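Local coordinates for putative branched-chain amino acid ABC transporter, periplasmic branched-chain amino acid-binding protein (Pseudomonas protegens Pf-5, PDB 4RU0), which probably captures branched-chain amino acids or related small solutes in the periplasm and delivers them to an ABC transporter for import, at residues A[36-41]-A[56-61]; A[330-335]-A[378-383]. All coordinates share one frame; numbering follows the deposited sequence.

Interaction 1 comes first along the chain and is complete before interaction 2 begins; their centres lie about 14 Å apart. Interaction 1 packs strand 34-40 on helix 47-67 within one beta-alpha-beta unit, whereas interaction 2 sets helix 325-348 against the loop between helix 369-375 and strand 384-385. The two meet where helices 47-67 and 325-348 pack together: Tyr60 CE2 lies 3.7 Å from Ala335 CA. Layers distant in sequence thus stack from strand through two helices to loop, consistent with a type I periplasmic-binding-protein fold whose chain crosses repeatedly between lobes. Tyr41, ending the first segment, lines the pocket holding the bound polyether.

Interaction 1 of 2, residues A[36-41]-A[56-61]; sequences FPLATY and GMIDYL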
ATOM      1  N   PHE A  36       3.451 -16.997 -10.669  1.00 47.20           N
ATOM      2  CA  PHE A  36       3.407 -15.816  -9.824  1.00 45.88           C
ATOM      3  C   PHE A  36       4.655 -14.981 -10.064  1.00 45.07           C
ATOM      4  O   PHE A  36       5.677 -15.197  -9.416  1.00 48.81           O
ATOM      5  CB  PHE A  36       3.307 -16.217  -8.353  1.00 47.09           C
ATOM      6  CG  PHE A  36       2.651 -15.188  -7.482  1.00 61.22           C
ATOM      7  CD1 PHE A  36       1.344 -15.364  -7.050  1.00 45.95           C
ATOM      8  CD2 PHE A  36       3.339 -14.049  -7.088  1.00 60.12           C
ATOM      9  CE1 PHE A  36       0.735 -14.426  -6.242  1.00 54.64           C
ATOM     10  CE2 PHE A  36       2.736 -13.100  -6.281  1.00 57.48           C
ATOM     11  CZ  PHE A  36       1.431 -13.289  -5.856  1.00 54.80           C
ATOM     12  N   PRO A  37       4.580 -14.031 -11.008  1.00 43.42           N
ATOM     13  CA  PRO A  37       5.744 -13.210 -11.348  1.00 42.70           C
ATOM     14  C   PRO A  37       6.182 -12.341 -10.170  1.00 49.16           C
ATOM     15  O   PRO A  37       5.338 -11.772  -9.471  1.00 41.60           O
ATOM     16  CB  PRO A  37       5.242 -12.357 -12.517  1.00 41.05           C
ATOM     17  CG  PRO A  37       3.764 -12.314 -12.350  1.00 40.53           C
ATOM     18  CD  PRO A  37       3.383 -13.638 -11.770  1.00 42.23           C
ATOM     19  N   LEU A  38       7.490 -12.261  -9.944  1.00 46.87           N
ATOM     20  CA  LEU A  38       8.025 -11.453  -8.855  1.00 44.68           C
ATOM     21  C   LEU A  38       9.020 -10.418  -9.372  1.00 41.93           C
ATOM     22  O   LEU A  38      10.148 -10.751  -9.733  1.00 42.78           O
ATOM     23  CB  LEU A  38       8.685 -12.340  -7.798  1.00 44.70           C
ATOM     24  CG  LEU A  38       7.727 -13.258  -7.036  1.00 54.31           C
ATOM     25  CD1 LEU A  38       8.468 -14.050  -5.972  1.00 47.72           C
ATOM     26  CD2 LEU A  38       6.586 -12.457  -6.417  1.00 44.48           C
ATOM     27  N   ALA A  39       8.584  -9.162  -9.414  1.00 40.35           N
ATOM     28  CA  ALA A  39       9.441  -8.060  -9.833  1.00 41.31           C
ATOM     29  C   ALA A  39      10.123  -7.458  -8.609  1.00 41.99           C
ATOM     30  O   ALA A  39       9.495  -6.742  -7.827  1.00 39.30           O
ATOM     31  CB  ALA A  39       8.636  -7.003 -10.583  1.00 37.82           C
ATOM     32  N   THR A  40      11.406  -7.759  -8.442  1.00 41.15           N
ATOM     33  CA  THR A  40      12.103  -7.430  -7.204  1.00 41.95           C
ATOM     34  C   THR A  40      13.398  -6.673  -7.446  1.00 45.08           C
ATOM     35  O   THR A  40      13.974  -6.739  -8.535  1.00 46.89           O
ATOM     36  CB  THR A  40      12.435  -8.704  -6.395  1.00 48.48           C
ATOM     37  OG1 THR A  40      13.350  -9.517  -7.142  1.00 53.50           O
ATOM     38  CG2 THR A  40      11.173  -9.505  -6.096  1.00 43.99           C
ATOM     39  N   TYR A  41      13.850  -5.948  -6.427  1.00 42.35           N
ATOM     40  CA  TYR A  41      15.176  -5.349  -6.458  1.00 42.89           C
ATOM     41  C   TYR A  41      16.027  -5.874  -5.306  1.00 53.09           C
ATOM     42  O   TYR A  41      15.605  -5.858  -4.151  1.00 49.54           O
ATOM     43  CB  TYR A  41      15.102  -3.814  -6.418  1.00 41.63           C
ATOM     44  CG  TYR A  41      14.060  -3.225  -5.489  1.00 49.61           C
ATOM     45  CD1 TYR A  41      14.344  -2.987  -4.148  1.00 53.50           C
ATOM     46  CD2 TYR A  41      12.801  -2.871  -5.962  1.00 46.32           C
ATOM     47  CE1 TYR A  41      13.395  -2.436  -3.302  1.00 41.11           C
ATOM     48  CE2 TYR A  41      11.848  -2.320  -5.125  1.00 45.78           C
ATOM     49  CZ  TYR A  41      12.149  -2.105  -3.796  1.00 46.08           C
ATOM     50  OH  TYR A  41      11.198  -1.562  -2.964  1.00 44.32           O
ATOM     51  N   GLY A  56       8.761 -11.841   2.374  1.00 51.05           N
ATOM     52  CA  GLY A  56       7.390 -11.966   2.838  1.00 50.72           C
ATOM     53  C   GLY A  56       6.499 -12.623   1.797  1.00 53.52           C
ATOM     54  O   GLY A  56       5.708 -13.513   2.116  1.00 53.35           O
HETATM   55  N   MSE A  57       6.610 -12.157   0.567  1.00 51.01           N
HETATM   56  CA  MSE A  57       5.852 -12.728  -0.507  1.00 51.90           C
HETATM   57  C   MSE A  57       6.251 -14.160  -0.741  1.00 50.10           C
HETATM   58  O   MSE A  57       5.384 -15.027  -0.883  1.00 50.75           O
HETATM   59  CB  MSE A  57       6.182 -11.904  -1.738  1.00 46.47           C
HETATM   60  CG  MSE A  57       5.265 -10.703  -1.888  1.00 44.48           C
HETATM   61 SE   MSE A  57       5.929  -9.573  -3.333  0.84 64.61          SE
HETATM   62  CE  MSE A  57       4.241  -9.530  -4.303  1.00 61.56           C
ATOM     63  N   ILE A  58       7.542 -14.434  -0.762  1.00 51.17           N
ATOM     64  CA  ILE A  58       7.977 -15.782  -1.021  1.00 61.20           C
ATOM     65  C   ILE A  58       7.529 -16.764   0.064  1.00 62.98           C
ATOM     66  O   ILE A  58       6.984 -17.807  -0.250  1.00 56.12           O
ATOM     67  CB  ILE A  58       9.505 -15.842  -1.207  1.00 63.60           C
ATOM     68  CG1 ILE A  58       9.913 -15.108  -2.480  1.00 52.29           C
ATOM     69  CG2 ILE A  58       9.979 -17.278  -1.296  1.00 56.33           C
ATOM     70  CD1 ILE A  58      11.351 -14.651  -2.504  1.00 52.64           C
ATOM     71  N   ASP A  59       7.700 -16.402   1.331  1.00 55.69           N
ATOM     72  CA  ASP A  59       7.377 -17.328   2.398  1.00 63.80           C
ATOM     73  C   ASP A  59       5.906 -17.637   2.388  1.00 64.76           C
ATOM     74  O   ASP A  59       5.513 -18.771   2.593  1.00 61.06           O
ATOM     75  CB  ASP A  59       7.846 -16.829   3.761  1.00 68.94           C
ATOM     76  CG  ASP A  59       9.342 -16.797   3.875  1.00 69.99           C
ATOM     77  OD1 ASP A  59       9.879 -16.141   4.785  1.00 70.26           O
ATOM     78  OD2 ASP A  59      10.001 -17.430   3.043  1.00 74.25           O
ATOM     79  N   TYR A  60       5.079 -16.632   2.151  1.00 63.73           N
ATOM     80  CA  TYR A  60       3.649 -16.884   2.078  1.00 64.17           C
ATOM     81  C   TYR A  60       3.287 -17.793   0.904  1.00 64.10           C
ATOM     82  O   TYR A  60       2.373 -18.606   1.007  1.00 56.24           O
ATOM     83  CB  TYR A  60       2.815 -15.616   2.099  1.00 52.69           C
ATOM     84  CG  TYR A  60       1.350 -15.913   2.170  1.00 52.61           C
ATOM     85  CD1 TYR A  60       0.795 -16.471   3.300  1.00 54.16           C
ATOM     86  CD2 TYR A  60       0.526 -15.672   1.102  1.00 53.95           C
ATOM     87  CE1 TYR A  60      -0.551 -16.759   3.367  1.00 54.23           C
ATOM     88  CE2 TYR A  60      -0.816 -15.963   1.161  1.00 56.91           C
ATOM     89  CZ  TYR A  60      -1.345 -16.506   2.300  1.00 59.09           C
ATOM     90  OH  TYR A  60      -2.677 -16.799   2.354  1.00 52.98           O
ATOM     91  N   LEU A  61       3.978 -17.619  -0.219  1.00 54.39           N
ATOM     92  CA  LEU A  61       3.742 -18.466  -1.387  1.00 66.28           C
ATOM     93  C   LEU A  61       4.219 -19.889  -1.100  1.00 66.75           C
ATOM     94  O   LEU A  61       3.569 -20.867  -1.480  1.00 58.56           O
ATOM     95  CB  LEU A  61       4.451 -17.912  -2.629  1.00 53.32           C
ATOM     96  CG  LEU A  61       3.941 -16.598  -3.229  1.00 50.74           C
ATOM     97  CD1 LEU A  61       4.810 -16.172  -4.402  1.00 49.74           C
ATOM     98  CD2 LEU A  61       2.491 -16.717  -3.659  1.00 50.11           C
TER
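Strand 36-40 and helix 56-61 run nearly antiparallel, at 161° with their axes 10.9 Å apart, which sets Phe36 opposite Leu61 and Leu38 opposite Met57. The contacts across the interface are apolar. Leu61 presents its two methyls to one face of the Phe36 ring. Leu61 CD2 sits 3.9 Å from the centroid of the Phe36 ring and only 15° off the normal, a CH-pi contact over the face, while Leu61 CD1 lies 3.7 Å from Phe36 CD2. The CB of Phe36 points toward the helix, and chi1 of -154° sets CG roughly anti to the backbone N; the ring then lies beside Leu61. Selenomethionine Met57 approaches the same ring differently: its terminal CE comes to the edge, near the ring plane, 4.3 Å from CE2 of Phe36. An alanine in place of Phe36 would probably leave the Leu61 methyls and Met57 CE without their aromatic partner and open a gap between strand and helix. Two strand positions further on, Leu38 divides its branches between neighbouring helix residues. Leu38 CD1 lies 3.9 Å from Ile58 CG1, and Leu38 CD2 approaches Met57 SE at 4.3 Å. Phe36 and Leu38, two residues apart, both present their side chains to the helix. This is the strand-helix packing of the beta-alpha-beta unit 34-40, 47-67, 76-82: parallel strand 76-82 bonds to the backbone of Phe36, Leu38 and Thr40 and brings Leu76 against Leu61, and helix 325-348 brings Ala337 against Phe36 and Asn333 against Met57.

Interaction 2 of 2, residues A[330-335]-A[378-383]; sequences GLVNAA and LGLMQN
Val332 and Ala335 meet selenomethionine Met381 in a buried helix-to-loop contact, made by helix 325-348 and the irregular connection that follows helix 369-375 and precedes strand 384-385. The backbones come nearest at Val332 and Met381, whose CA atoms are 6.6 Å apart. The closest approaches gather on one methyl group. Met381 CE lies 3.5 Å from Ala335 CB and 3.6 Å from Val332 CG1, and it also touches Val332 CG2 at 3.8 Å, so that it rests against residues one helical turn apart. The side chain leaves its backbone extended, with CG anti to the backbone N, and then bends at the selenium: chi3 of -49° turns CE onto the helix surface, where the side chains of Val332 and Met381 cross obliquely. Leu380 supplies a second point of contact. Leu380 CG sits 4.0 Å from Val332 CG2, the two side chains lying alongside with opposed directions, and Leu380 CD2 approaches Leu331 CD1 at 4.3 Å. Val332 therefore serves both loop residues, with CG2 shared between Met381 CE and Leu380 CG while CG1 meets Met381. Around this contact, Ile300 and His301 of helix 299-309 touch Leu380, and Met154 touches Met381. The closest side-chain approaches are all between aliphatic carbons, and the helix backbone bonds internally, as from Ala335 N to Leu331 O at 3.1 Å. Between these two segments, cohesion probably rests on close apolar packing and on withdrawing that surface from water, with no directional polar bond to fix it.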
ATOM      1  N   GLY A 330       4.846  -7.585   2.278  1.00 54.72           N
ATOM      2  CA  GLY A 330       5.038  -8.728   1.408  1.00 46.43           C
ATOM      3  C   GLY A 330       3.961  -9.772   1.636  1.00 52.94           C
ATOM      4  O   GLY A 330       3.418 -10.339   0.685  1.00 46.95           O
ATOM      5  N   LEU A 331       3.645 -10.017   2.903  1.00 48.62           N
ATOM      6  CA  LEU A 331       2.609 -10.977   3.267  1.00 49.70           C
ATOM      7  C   LEU A 331       1.237 -10.559   2.748  1.00 48.05           C
ATOM      8  O   LEU A 331       0.482 -11.378   2.235  1.00 48.35           O
ATOM      9  CB  LEU A 331       2.558 -11.153   4.788  1.00 51.42           C
ATOM     10  CG  LEU A 331       3.795 -11.764   5.446  1.00 53.58           C
ATOM     11  CD1 LEU A 331       3.640 -11.788   6.955  1.00 55.18           C
ATOM     12  CD2 LEU A 331       4.043 -13.171   4.914  1.00 55.18           C
ATOM     13  N   VAL A 332       0.925  -9.277   2.881  1.00 46.42           N
ATOM     14  CA  VAL A 332      -0.383  -8.775   2.487  1.00 49.60           C
ATOM     15  C   VAL A 332      -0.473  -8.651   0.964  1.00 43.50           C
ATOM     16  O   VAL A 332      -1.512  -8.935   0.364  1.00 43.01           O
ATOM     17  CB  VAL A 332      -0.684  -7.420   3.171  1.00 43.88           C
ATOM     18  CG1 VAL A 332      -1.849  -6.708   2.500  1.00 42.14           C
ATOM     19  CG2 VAL A 332      -0.975  -7.648   4.646  1.00 45.39           C
ATOM     20  N   ASN A 333       0.633  -8.250   0.345  1.00 42.96           N
ATOM     21  CA  ASN A 333       0.725  -8.175  -1.109  1.00 43.23           C
ATOM     22  C   ASN A 333       0.464  -9.536  -1.754  1.00 47.13           C
ATOM     23  O   ASN A 333      -0.272  -9.641  -2.734  1.00 48.69           O
ATOM     24  CB  ASN A 333       2.102  -7.654  -1.528  1.00 41.50           C
ATOM     25  CG  ASN A 333       2.068  -6.896  -2.836  1.00 46.17           C
ATOM     26  OD1 ASN A 333       1.070  -6.257  -3.171  1.00 43.48           O
ATOM     27  ND2 ASN A 333       3.163  -6.966  -3.589  1.00 44.28           N
ATOM     28  N   ALA A 334       1.062 -10.578  -1.182  1.00 44.71           N
ATOM     29  CA  ALA A 334       0.944 -11.927  -1.716  1.00 45.99           C
ATOM     30  C   ALA A 334      -0.440 -12.518  -1.469  1.00 46.45           C
ATOM     31  O   ALA A 334      -0.969 -13.247  -2.306  1.00 48.57           O
ATOM     32  CB  ALA A 334       2.014 -12.825  -1.116  1.00 48.09           C
ATOM     33  N   ALA A 335      -1.023 -12.203  -0.318  1.00 46.73           N
ATOM     34  CA  ALA A 335      -2.312 -12.767   0.060  1.00 47.40           C
ATOM     35  C   ALA A 335      -3.439 -12.251  -0.832  1.00 48.60           C
ATOM     36  O   ALA A 335      -4.374 -12.990  -1.163  1.00 46.23           O
ATOM     37  CB  ALA A 335      -2.612 -12.461   1.514  1.00 48.12           C
ATOM     38  N   LEU A 378      -6.297 -11.513  10.632  1.00 61.09           N
ATOM     39  CA  LEU A 378      -7.302 -10.691  11.306  1.00 59.28           C
ATOM     40  C   LEU A 378      -6.790  -9.304  11.705  1.00 76.65           C
ATOM     41  O   LEU A 378      -7.405  -8.289  11.365  1.00 78.54           O
ATOM     42  CB  LEU A 378      -7.840 -11.416  12.536  1.00 61.59           C
ATOM     43  CG  LEU A 378      -9.121 -10.801  13.099  1.00 66.27           C
ATOM     44  CD1 LEU A 378     -10.171 -10.659  12.003  1.00 61.59           C
ATOM     45  CD2 LEU A 378      -9.655 -11.629  14.254  1.00 67.00           C
ATOM     46  N   GLY A 379      -5.666  -9.247  12.410  1.00 58.47           N
ATOM     47  CA  GLY A 379      -5.117  -7.955  12.792  1.00 57.39           C
ATOM     48  C   GLY A 379      -4.204  -7.323  11.752  1.00 65.54           C
ATOM     49  O   GLY A 379      -3.831  -6.150  11.868  1.00 54.45           O
ATOM     50  N   LEU A 380      -3.847  -8.099  10.729  1.00 55.27           N
ATOM     51  CA  LEU A 380      -2.812  -7.698   9.782  1.00 53.88           C
ATOM     52  C   LEU A 380      -3.373  -7.025   8.530  1.00 53.84           C
ATOM     53  O   LEU A 380      -2.795  -6.066   8.015  1.00 51.14           O
ATOM     54  CB  LEU A 380      -1.976  -8.919   9.390  1.00 54.74           C
ATOM     55  CG  LEU A 380      -0.728  -8.689   8.540  1.00 53.75           C
ATOM     56  CD1 LEU A 380       0.138  -7.587   9.132  1.00 53.22           C
ATOM     57  CD2 LEU A 380       0.059  -9.984   8.427  1.00 55.05           C
HETATM   58  N   MSE A 381      -4.501  -7.530   8.047  1.00 54.06           N
HETATM   59  CA  MSE A 381      -5.107  -7.025   6.823  1.00 50.90           C
HETATM   60  C   MSE A 381      -6.574  -6.681   7.050  1.00 51.04           C
HETATM   61  O   MSE A 381      -7.275  -7.376   7.782  1.00 69.82           O
HETATM   62  CB  MSE A 381      -4.971  -8.055   5.701  1.00 50.95           C
HETATM   63  CG  MSE A 381      -5.673  -7.679   4.404  1.00 60.37           C
HETATM   64 SE   MSE A 381      -5.713  -9.177   3.147  1.00117.20          SE
HETATM   65  CE  MSE A 381      -3.835  -9.650   3.262  1.00 56.73           C
ATOM     66  N   GLN A 382      -7.035  -5.604   6.423  1.00 49.68           N
ATOM     67  CA  GLN A 382      -8.424  -5.179   6.559  1.00 49.80           C
ATOM     68  C   GLN A 382      -9.361  -6.006   5.682  1.00 50.13           C
ATOM     69  O   GLN A 382      -8.915  -6.844   4.898  1.00 50.13           O
ATOM     70  CB  GLN A 382      -8.555  -3.696   6.208  1.00 48.36           C
ATOM     71  CG  GLN A 382      -8.231  -3.374   4.761  1.00 46.96           C
ATOM     72  CD  GLN A 382      -8.044  -1.889   4.521  1.00 45.67           C
ATOM     73  OE1 GLN A 382      -8.990  -1.176   4.182  1.00 45.26           O
ATOM     74  NE2 GLN A 382      -6.815  -1.415   4.692  1.00 45.14           N
ATOM     75  N   ASN A 383     -10.660  -5.768   5.824  1.00 50.52           N
ATOM     76  CA  ASN A 383     -11.645  -6.336   4.912  1.00 50.74           C
ATOM     77  C   ASN A 383     -11.470  -5.773   3.506  1.00 49.18           C
ATOM     78  O   ASN A 383     -11.039  -4.632   3.330  1.00 58.29           O
ATOM     79  CB  ASN A 383     -13.072  -6.064   5.404  1.00 51.56           C
ATOM     80  CG  ASN A 383     -13.438  -6.882   6.633  1.00 59.80           C
ATOM     81  OD1 ASN A 383     -12.569  -7.400   7.335  1.00 60.70           O
ATOM     82  ND2 ASN A 383     -14.736  -7.006   6.895  1.00 59.95           N
TER